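Local coordinates for Co-chaperone protein HscB, mitochondrial precursor (Homo sapiens, PDB 3BVO) that acts as a mitochondrial J-type co-chaperone that works with ISCU and HSPA9 in assembling iron-sulfur clusters and delivering them to succinate dehydrogenase, at residues D44-M49 with K101-P106; G23-F28 with A38-R43. All blocks are in the same frame, centred on the assembly; numbering follows the deposited sequence.

Contact 1: residues D44-M49 with K101-P106; sequences DYFSLM and KTLLAP
The hydrophobic core of the J-domain closes here, where Y45, F46 and M49 of its short first helix, 45-48, pack on T102 and L103 in the last turn of helix 83-104. L103 buries the largest share, and its two methyls part company. CD2 lies over one face of the F46 ring, 3.8 Å from the ring centre and 19° off the normal, a CH-pi contact displaced toward the CE1-CZ side of the rim. CD1 turns instead to M49, a selenomethionine in this crystal, whose CB it meets at 3.7 Å; it also lies 3.7 Å from the backbone O of Y45. CG of L103 is anti to its carbonyl carbon (chi1 -57°), directed at helix 45-48, and chi2 (-173°) sets how the two methyls are shared between F46 and M49.

Helices 59-73 and 83-104 are the antiparallel pair characteristic of a J-domain, and L62 of the first touches both L103 and M49. Replacing F46 with an alanine would probably open a gap over L103 CD2 and leave that methyl without its aromatic partner. Y45 and T102 meet at about a right angle: CE2 of the tyrosine is 3.5 Å from OG1 of the threonine, obliquely to the ring, while CD2 reaches T102 CB and CG2. T102 OG1 is hydrogen-bonded to the carbonyl of D98, one turn back. At the N-terminal end of the short helix, just before Y45, D44 is the N-cap: S47 N donates to D44 OD1 at 2.8 Å, and D44 OD2 forms a salt bridge with R53.

Contact 2: residues G23-F28 with A38-R43; sequences GREDRF and APDPTR
R43 reaches across to D26 and grips a single carboxylate oxygen with both terminal nitrogens of its guanidinium. NH1 donates to D26 OD1 at 2.5 Å and NH2 to the same OD1 at 2.8 Å, the first nearly in line with the C-O bond, the second on the anti lone pair, away from OD2. OD1 lies close to the guanidinium plane, yet the carboxylate is turned 49° from it, an end-on salt bridge with both bonds on one oxygen. The arginine arrives stretched out: CG is anti to the backbone N (chi1 -173°), and the chain stays extended as far as NE.

E25, the residue before D26, meets the guanidinium differently. Its CG sits over one face, 3.5 Å from R43 NE, and the two side chains slide past each other in opposite directions. The E25 carboxylate runs on toward D40, where OE2 and D40 OD2 are 4.2 Å apart; the repulsion between these like charges is probably eased by the guanidinium of R43 nearby. CZ of F28 lies 3.9 Å from R43 NH2.

Behind this first shell, D40 shapes the chain leading to R43. Its OD1 accepts from T42 N at 2.7 Å, an Asx turn within the type I beta turn D40-R43. On the other segment, D26 is the centre of an inverse gamma turn, and R27 NH2 donates a hydrogen bond back to G23 O at 2.6 Å.

R65 of helix 59-73 forms a second salt bridge to D26, through OD2, and F28 rests on R65 and L69 of that helix. R43 NE is hydrogen-bonded to S47 OG in helix 45-48, while P39 packs on K91, H92 and L95 of helix 83-104.

Overall arrangement
Contact 2 precedes contact 1 along the chain, closing just before D44 opens the other, and their centres are about 15 Å apart; that of contact 1, buried, is about 5 Å from the centre of the chain, and that of contact 2, at the surface, about 20 Å. They touch through helix 45-48: S47 OG packs on E25 CG, and L48 CD1 on F28 CZ. Helix 59-73 serves both, with L62 in contact 1 and R65 in each, and helix 83-104, which holds T102 and L103, also meets P39. Contact 2 joins the tetracysteine zinc-binding region, whose metal is about 12 Å from the F28 side chain, to the J-domain, whose interior contact 1 helps to fill.

Contact 1: residues D44-M49 with K101-P106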
loop_
_atom_site.group_PDB
_atom_site.type_symbol
_atom_site.label_atom_id
_atom_site.label_comp_id
_atom_site.label_asym_id
_atom_site.label_seq_id
_atom_site.Cartn_x
_atom_site.Cartn_y
_atom_site.Cartn_z
ATOM N N ASP A 44 -3.210 -3.267 -12.144
ATOM C CA ASP A 44 -3.272 -2.850 -10.749
ATOM C C ASP A 44 -2.146 -3.508 -9.944
ATOM O O ASP A 44 -1.464 -4.424 -10.431
ATOM C CB ASP A 44 -4.660 -3.121 -10.147
ATOM C CG ASP A 44 -4.860 -4.579 -9.711
ATOM O OD1 ASP A 44 -3.980 -5.136 -9.010
ATOM O OD2 ASP A 44 -5.929 -5.162 -10.032
ATOM N N TYR A 45 -1.957 -3.050 -8.710
ATOM C CA TYR A 45 -0.897 -3.561 -7.856
ATOM C C TYR A 45 -1.081 -5.024 -7.417
ATOM O O TYR A 45 -0.109 -5.767 -7.315
ATOM C CB TYR A 45 -0.729 -2.659 -6.636
ATOM C CG TYR A 45 -0.108 -1.292 -6.901
ATOM C CD1 TYR A 45 0.726 -1.068 -8.000
ATOM C CD2 TYR A 45 -0.316 -0.242 -6.015
ATOM C CE1 TYR A 45 1.307 0.161 -8.206
ATOM C CE2 TYR A 45 0.250 0.980 -6.216
ATOM C CZ TYR A 45 1.062 1.187 -7.308
ATOM O OH TYR A 45 1.625 2.433 -7.493
ATOM N N PHE A 46 -2.314 -5.443 -7.159
ATOM C CA PHE A 46 -2.546 -6.817 -6.739
ATOM C C PHE A 46 -2.142 -7.796 -7.833
ATOM O O PHE A 46 -1.604 -8.875 -7.560
ATOM C CB PHE A 46 -4.005 -7.014 -6.339
ATOM C CG PHE A 46 -4.377 -6.295 -5.076
ATOM C CD1 PHE A 46 -4.055 -6.840 -3.829
ATOM C CD2 PHE A 46 -5.035 -5.068 -5.128
ATOM C CE1 PHE A 46 -4.378 -6.174 -2.661
ATOM C CE2 PHE A 46 -5.361 -4.398 -3.961
ATOM C CZ PHE A 46 -5.029 -4.945 -2.724
ATOM N N SER A 47 -2.406 -7.401 -9.073
ATOM C CA SER A 47 -2.049 -8.201 -10.228
ATOM C C SER A 47 -0.538 -8.253 -10.364
ATOM O O SER A 47 0.047 -9.333 -10.525
ATOM C CB SER A 47 -2.682 -7.622 -11.494
ATOM O OG SER A 47 -2.066 -8.159 -12.653
ATOM N N LEU A 48 0.087 -7.080 -10.287
ATOM C CA LEU A 48 1.533 -6.973 -10.439
ATOM C C LEU A 48 2.234 -7.748 -9.349
ATOM O O LEU A 48 3.304 -8.270 -9.564
ATOM C CB LEU A 48 1.997 -5.508 -10.436
ATOM C CG LEU A 48 3.500 -5.208 -10.553
ATOM C CD1 LEU A 48 4.049 -5.647 -11.875
ATOM C CD2 LEU A 48 3.787 -3.747 -10.351
HETATM N N MSE A 49 1.621 -7.836 -8.182
HETATM C CA MSE A 49 2.225 -8.565 -7.088
HETATM C C MSE A 49 1.700 -9.979 -7.020
HETATM O O MSE A 49 1.982 -10.705 -6.067
HETATM C CB MSE A 49 2.007 -7.823 -5.777
HETATM C CG MSE A 49 2.882 -6.568 -5.664
HETATM SE SE MSE A 49 4.809 -6.999 -5.621
HETATM C CE MSE A 49 5.405 -5.628 -6.848
ATOM N N LYS A 101 5.454 -1.535 -1.481
ATOM C CA LYS A 101 5.214 -0.654 -0.330
ATOM C C LYS A 101 3.712 -0.497 -0.043
ATOM O O LYS A 101 3.280 -0.665 1.097
ATOM C CB LYS A 101 5.878 0.723 -0.521
ATOM C CG LYS A 101 7.369 0.661 -0.889
ATOM C CD LYS A 101 8.145 1.939 -0.545
ATOM C CE LYS A 101 8.519 1.996 0.957
ATOM N NZ LYS A 101 9.575 3.020 1.285
ATOM N N THR A 102 2.932 -0.212 -1.087
ATOM C CA THR A 102 1.494 -0.028 -0.976
ATOM C C THR A 102 0.784 -1.243 -0.368
ATOM O O THR A 102 -0.040 -1.104 0.544
ATOM C CB THR A 102 0.874 0.259 -2.346
ATOM O OG1 THR A 102 1.557 1.357 -2.949
ATOM C CG2 THR A 102 -0.615 0.583 -2.232
ATOM N N LEU A 103 1.083 -2.432 -0.873
ATOM C CA LEU A 103 0.377 -3.614 -0.398
ATOM C C LEU A 103 0.879 -4.124 0.958
ATOM O O LEU A 103 0.119 -4.782 1.680
ATOM C CB LEU A 103 0.427 -4.738 -1.428
ATOM C CG LEU A 103 -0.109 -4.464 -2.823
ATOM C CD1 LEU A 103 -0.112 -5.767 -3.587
ATOM C CD2 LEU A 103 -1.492 -3.881 -2.762
ATOM N N LEU A 104 2.137 -3.822 1.294
ATOM C CA LEU A 104 2.755 -4.310 2.536
ATOM C C LEU A 104 2.088 -3.716 3.758
ATOM O O LEU A 104 1.803 -4.430 4.709
ATOM C CB LEU A 104 4.246 -3.989 2.571
ATOM C CG LEU A 104 5.132 -4.652 3.637
ATOM C CD1 LEU A 104 5.188 -6.171 3.477
ATOM C CD2 LEU A 104 6.546 -4.054 3.594
ATOM N N ALA A 105 1.837 -2.408 3.714
ATOM C CA ALA A 105 1.187 -1.687 4.811
ATOM C C ALA A 105 -0.319 -1.868 4.767
ATOM O O ALA A 105 -0.971 -1.404 3.818
ATOM C CB ALA A 105 1.535 -0.194 4.751
ATOM N N PRO A 106 -0.900 -2.488 5.811
ATOM C CA PRO A 106 -2.361 -2.651 5.842
ATOM C C PRO A 106 -3.102 -1.352 5.516
ATOM O O PRO A 106 -4.080 -1.386 4.780
ATOM C CB PRO A 106 -2.645 -3.068 7.284
ATOM C CG PRO A 106 -1.408 -3.717 7.737
ATOM C CD PRO A 106 -0.266 -3.021 7.025
#

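Contact 2: residues G23-F28 with A38-R43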
loop_
_atom_site.group_PDB
_atom_site.type_symbol
_atom_site.label_atom_id
_atom_site.label_comp_id
_atom_site.label_asym_id
_atom_site.label_seq_id
_atom_site.Cartn_x
_atom_site.Cartn_y
_atom_site.Cartn_z
ATOM N N GLY A 23 -4.144 -12.411 -23.872
ATOM C CA GLY A 23 -4.030 -13.556 -22.975
ATOM C C GLY A 23 -3.626 -13.139 -21.577
ATOM O O GLY A 23 -3.979 -12.047 -21.128
ATOM N N ARG A 24 -2.874 -14.000 -20.892
ATOM C CA ARG A 24 -2.540 -13.778 -19.479
ATOM C C ARG A 24 -1.428 -12.755 -19.229
ATOM O O ARG A 24 -0.659 -12.407 -20.132
ATOM C CB ARG A 24 -2.297 -15.100 -18.731
ATOM C CG ARG A 24 -3.569 -15.700 -18.107
ATOM C CD ARG A 24 -4.109 -14.827 -16.968
ATOM N NE ARG A 24 -5.432 -15.257 -16.509
ATOM C CZ ARG A 24 -6.189 -14.599 -15.628
ATOM N NH1 ARG A 24 -5.772 -13.460 -15.087
ATOM N NH2 ARG A 24 -7.377 -15.083 -15.287
ATOM N N GLU A 25 -1.350 -12.310 -17.978
ATOM C CA GLU A 25 -0.900 -10.954 -17.661
ATOM C C GLU A 25 0.582 -10.602 -17.823
ATOM O O GLU A 25 0.887 -9.605 -18.468
ATOM C CB GLU A 25 -1.403 -10.536 -16.271
ATOM C CG GLU A 25 -1.629 -9.030 -16.114
ATOM C CD GLU A 25 -3.070 -8.606 -16.376
ATOM O OE1 GLU A 25 -3.995 -9.379 -16.034
ATOM O OE2 GLU A 25 -3.280 -7.492 -16.906
ATOM N N ASP A 26 1.487 -11.389 -17.238
ATOM C CA ASP A 26 2.906 -10.992 -17.122
ATOM C C ASP A 26 3.616 -10.736 -18.458
ATOM O O ASP A 26 4.355 -11.588 -18.939
ATOM C CB ASP A 26 3.698 -12.023 -16.305
ATOM C CG ASP A 26 3.682 -11.746 -14.808
ATOM O OD1 ASP A 26 3.131 -10.718 -14.368
ATOM O OD2 ASP A 26 4.237 -12.575 -14.061
ATOM N N ARG A 27 3.403 -9.553 -19.033
ATOM C CA ARG A 27 3.969 -9.207 -20.338
ATOM C C ARG A 27 5.241 -8.390 -20.179
ATOM O O ARG A 27 5.344 -7.263 -20.676
ATOM C CB ARG A 27 2.959 -8.431 -21.186
ATOM C CG ARG A 27 1.657 -9.142 -21.431
ATOM C CD ARG A 27 0.521 -8.139 -21.496
ATOM N NE ARG A 27 -0.672 -8.652 -20.830
ATOM C CZ ARG A 27 -1.543 -9.489 -21.386
ATOM N NH1 ARG A 27 -1.367 -9.912 -22.636
ATOM N NH2 ARG A 27 -2.595 -9.904 -20.693
ATOM N N PHE A 28 6.217 -8.965 -19.491
ATOM C CA PHE A 28 7.487 -8.288 -19.289
ATOM C C PHE A 28 8.390 -8.336 -20.523
ATOM O O PHE A 28 8.967 -7.326 -20.914
ATOM C CB PHE A 28 8.218 -8.858 -18.072
ATOM C CG PHE A 28 7.485 -8.672 -16.777
ATOM C CD1 PHE A 28 7.147 -7.403 -16.325
ATOM C CD2 PHE A 28 7.158 -9.769 -15.995
ATOM C CE1 PHE A 28 6.470 -7.234 -15.123
ATOM C CE2 PHE A 28 6.476 -9.613 -14.787
ATOM C CZ PHE A 28 6.135 -8.340 -14.352
ATOM N N ALA A 38 7.254 -1.971 -22.439
ATOM C CA ALA A 38 6.694 -0.879 -21.654
ATOM C C ALA A 38 5.695 -1.444 -20.632
ATOM O O ALA A 38 4.927 -2.348 -20.942
ATOM C CB ALA A 38 6.039 0.135 -22.559
ATOM N N PRO A 39 5.729 -0.938 -19.393
ATOM C CA PRO A 39 4.820 -1.507 -18.405
ATOM C C PRO A 39 3.368 -1.133 -18.693
ATOM O O PRO A 39 3.101 -0.054 -19.218
ATOM C CB PRO A 39 5.287 -0.879 -17.092
ATOM C CG PRO A 39 6.611 -0.224 -17.392
ATOM C CD PRO A 39 6.560 0.138 -18.827
ATOM N N ASP A 40 2.447 -2.034 -18.374
ATOM C CA ASP A 40 1.030 -1.778 -18.581
ATOM C C ASP A 40 0.505 -0.805 -17.517
ATOM O O ASP A 40 0.488 -1.121 -16.326
ATOM C CB ASP A 40 0.235 -3.093 -18.586
ATOM C CG ASP A 40 -1.272 -2.878 -18.666
ATOM O OD1 ASP A 40 -1.733 -1.741 -18.899
ATOM O OD2 ASP A 40 -2.012 -3.863 -18.490
ATOM N N PRO A 41 0.088 0.396 -17.945
ATOM C CA PRO A 41 -0.440 1.371 -16.992
ATOM C C PRO A 41 -1.713 0.893 -16.301
ATOM O O PRO A 41 -1.977 1.285 -15.160
ATOM C CB PRO A 41 -0.746 2.587 -17.867
ATOM C CG PRO A 41 -0.859 2.044 -19.266
ATOM C CD PRO A 41 0.106 0.914 -19.324
ATOM N N THR A 42 -2.480 0.041 -16.978
ATOM C CA THR A 42 -3.776 -0.408 -16.462
ATOM C C THR A 42 -3.685 -1.508 -15.410
ATOM O O THR A 42 -4.658 -1.758 -14.696
ATOM C CB THR A 42 -4.689 -0.920 -17.580
ATOM O OG1 THR A 42 -4.097 -2.081 -18.177
ATOM C CG2 THR A 42 -4.919 0.159 -18.629
ATOM N N ARG A 43 -2.530 -2.163 -15.331
ATOM C CA ARG A 43 -2.313 -3.263 -14.403
ATOM C C ARG A 43 -2.285 -2.767 -12.968
ATOM O O ARG A 43 -1.434 -1.942 -12.611
ATOM C CB ARG A 43 -1.003 -3.970 -14.723
ATOM C CG ARG A 43 -0.799 -5.224 -13.913
ATOM C CD ARG A 43 0.309 -6.095 -14.467
ATOM N NE ARG A 43 0.376 -7.370 -13.752
ATOM C CZ ARG A 43 1.291 -8.314 -13.962
ATOM N NH1 ARG A 43 1.260 -9.438 -13.246
ATOM N NH2 ARG A 43 2.240 -8.136 -14.880
#